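Local coordinates for protein charybdin (Charybdis maritima, PDB 2B7U) that is a plant member of the ribosome-inactivating protein family, a group named for its action against ribosomes, at residues V79-Q84 against F113-E118. Residues are numbered along the deposited sequence; the frame is centred on the assembly and turned at random.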
loop_
_atom_site.group_PDB
_atom_site.type_symbol
_atom_site.label_atom_id
_atom_site.label_comp_id
_atom_site.label_asym_id
_atom_site.label_seq_id
_atom_site.Cartn_x
_atom_site.Cartn_y
_atom_site.Cartn_z
ATOM N N VAL A 79 0.847 1.435 -5.058
ATOM C CA VAL A 79 0.734 0.130 -5.662
ATOM C C VAL A 79 2.135 -0.490 -5.823
ATOM O O VAL A 79 3.081 0.140 -6.296
ATOM C CB VAL A 79 0.017 0.215 -7.015
ATOM C CG1 VAL A 79 0.060 -1.092 -7.757
ATOM C CG2 VAL A 79 -1.442 0.628 -6.820
ATOM N N LEU A 80 2.249 -1.740 -5.416
ATOM C CA LEU A 80 3.509 -2.471 -5.541
ATOM C C LEU A 80 3.795 -2.721 -7.029
ATOM O O LEU A 80 2.922 -3.170 -7.781
ATOM C CB LEU A 80 3.402 -3.779 -4.738
ATOM C CG LEU A 80 4.682 -4.362 -4.138
ATOM C CD1 LEU A 80 4.371 -5.198 -2.913
ATOM C CD2 LEU A 80 5.395 -5.194 -5.198
ATOM N N ARG A 81 5.014 -2.437 -7.483
ATOM C CA ARG A 81 5.347 -2.652 -8.891
ATOM C C ARG A 81 6.373 -3.748 -9.156
ATOM O O ARG A 81 6.390 -4.349 -10.245
ATOM C CB ARG A 81 5.841 -1.352 -9.533
ATOM C CG ARG A 81 6.115 -1.400 -11.053
ATOM C CD ARG A 81 4.981 -1.986 -11.837
ATOM N NE ARG A 81 3.726 -1.276 -11.618
ATOM C CZ ARG A 81 2.517 -1.820 -11.757
ATOM N NH1 ARG A 81 2.379 -3.084 -12.149
ATOM N NH2 ARG A 81 1.436 -1.100 -11.529
ATOM N N GLY A 82 7.255 -4.010 -8.197
ATOM C CA GLY A 82 8.272 -5.033 -8.405
ATOM C C GLY A 82 9.109 -5.263 -7.176
ATOM O O GLY A 82 8.939 -4.594 -6.180
ATOM N N TYR A 83 9.986 -6.248 -7.257
ATOM C CA TYR A 83 10.888 -6.539 -6.148
ATOM C C TYR A 83 12.174 -7.166 -6.674
ATOM O O TYR A 83 12.231 -7.688 -7.798
ATOM C CB TYR A 83 10.216 -7.419 -5.101
ATOM C CG TYR A 83 10.127 -8.854 -5.528
ATOM C CD1 TYR A 83 11.097 -9.783 -5.166
ATOM C CD2 TYR A 83 9.063 -9.295 -6.317
ATOM C CE1 TYR A 83 11.024 -11.105 -5.606
ATOM C CE2 TYR A 83 8.981 -10.622 -6.753
ATOM C CZ TYR A 83 9.954 -11.517 -6.372
ATOM O OH TYR A 83 9.886 -12.826 -6.802
ATOM N N GLN A 84 13.202 -7.093 -5.839
ATOM C CA GLN A 84 14.522 -7.586 -6.206
ATOM C C GLN A 84 14.907 -8.836 -5.424
ATOM O O GLN A 84 14.832 -8.848 -4.198
ATOM C CB GLN A 84 15.565 -6.519 -5.923
ATOM C CG GLN A 84 16.910 -6.852 -6.535
ATOM C CD GLN A 84 17.943 -5.772 -6.377
ATOM O OE1 GLN A 84 18.745 -5.534 -7.299
ATOM N NE2 GLN A 84 17.969 -5.142 -5.225
ATOM N N PHE A 113 1.388 -11.995 -13.032
ATOM C CA PHE A 113 0.285 -11.376 -12.336
ATOM C C PHE A 113 0.534 -9.904 -12.101
ATOM O O PHE A 113 1.669 -9.449 -12.135
ATOM C CB PHE A 113 0.003 -12.104 -11.001
ATOM C CG PHE A 113 1.227 -12.292 -10.113
ATOM C CD1 PHE A 113 1.582 -11.331 -9.183
ATOM C CD2 PHE A 113 2.006 -13.434 -10.216
ATOM C CE1 PHE A 113 2.710 -11.520 -8.353
ATOM C CE2 PHE A 113 3.137 -13.626 -9.408
ATOM C CZ PHE A 113 3.477 -12.667 -8.473
ATOM N N GLY A 114 -0.561 -9.183 -11.930
ATOM C CA GLY A 114 -0.552 -7.783 -11.552
ATOM C C GLY A 114 -0.716 -7.634 -10.058
ATOM O O GLY A 114 -0.828 -8.623 -9.353
ATOM N N PRO A 115 -0.715 -6.379 -9.564
ATOM C CA PRO A 115 -0.803 -6.036 -8.154
ATOM C C PRO A 115 -2.199 -6.106 -7.526
ATOM O O PRO A 115 -2.332 -5.967 -6.298
ATOM C CB PRO A 115 -0.275 -4.593 -8.135
ATOM C CG PRO A 115 -0.676 -4.033 -9.434
ATOM C CD PRO A 115 -0.556 -5.173 -10.404
ATOM N N SER A 116 -3.238 -6.349 -8.317
ATOM C CA SER A 116 -4.570 -6.384 -7.712
ATOM C C SER A 116 -4.661 -7.631 -6.860
ATOM O O SER A 116 -4.037 -8.649 -7.173
ATOM C CB SER A 116 -5.664 -6.372 -8.763
ATOM O OG SER A 116 -5.810 -7.625 -9.392
ATOM N N TYR A 117 -5.437 -7.568 -5.782
ATOM C CA TYR A 117 -5.586 -8.737 -4.908
ATOM C C TYR A 117 -6.313 -9.910 -5.569
ATOM O O TYR A 117 -6.035 -11.047 -5.226
ATOM C CB TYR A 117 -6.250 -8.372 -3.571
ATOM C CG TYR A 117 -5.404 -7.477 -2.728
ATOM C CD1 TYR A 117 -5.862 -6.232 -2.338
ATOM C CD2 TYR A 117 -4.115 -7.870 -2.338
ATOM C CE1 TYR A 117 -5.076 -5.395 -1.577
ATOM C CE2 TYR A 117 -3.302 -7.039 -1.566
ATOM C CZ TYR A 117 -3.796 -5.797 -1.194
ATOM O OH TYR A 117 -3.004 -4.954 -0.448
ATOM N N GLU A 118 -7.194 -9.643 -6.527
ATOM C CA GLU A 118 -7.807 -10.714 -7.307
ATOM C C GLU A 118 -6.724 -11.528 -8.019
ATOM O O GLU A 118 -6.748 -12.767 -7.988
ATOM C CB GLU A 118 -8.788 -10.123 -8.335
ATOM C CG GLU A 118 -9.445 -11.111 -9.268
ATOM C CD GLU A 118 -10.549 -10.467 -10.114
ATOM O OE1 GLU A 118 -10.664 -9.216 -10.123
ATOM O OE2 GLU A 118 -11.310 -11.210 -10.773
#
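A single proline, P115, packs against the start of strand 80-84 in a small, mainly apolar contact of the ribosome-inactivating protein fold, at the turn where the chain leaves the six-stranded mixed sheet for helix 117-124. No hydrogen bond joins the two segments; the nearest alpha carbons, those of L80 and P115, lie 6.2 Å apart. The compact pyrrolidine ring, which restricts the backbone phi, suits this turn, since it offers an apolar flank to the strand while S116, the next residue, serves as N-cap, its OG accepting a hydrogen bond from the backbone N of E119.

CB and CG of the proline meet the methyl CG1 of V79, the residue just ahead of the strand, whose beta-branched side chain offers a compact methyl to the ring. With CG1 anti to its own backbone N (chi1 172°), this methyl reaches the proline ring, and its 3.5 Å approach to P115 CG is tight for two carbons. R81 is long enough to set its guanidinium beside the proline while its N-H groups bond elsewhere. The bends at chi2 and chi3 fold its chain back, bringing the guanidinium obliquely up to the ring, with NH1 4.0 Å from P115 CD. NH1 bonds to the carbonyl oxygens of L94 and E95, and NE to H74 NE2, which should fix the group's rotation. In the strand itself, R81 and G82 both face R72 as a classic beta bulge. The side chain of L80, by contrast, suits the apolar interior, where it packs on V71 of the sheet and L158 of helix 151-170. Its carbonyl oxygen is buried with no hydrogen-bonding partner in the model; L80 O lies 3.5 Å from P115 CB.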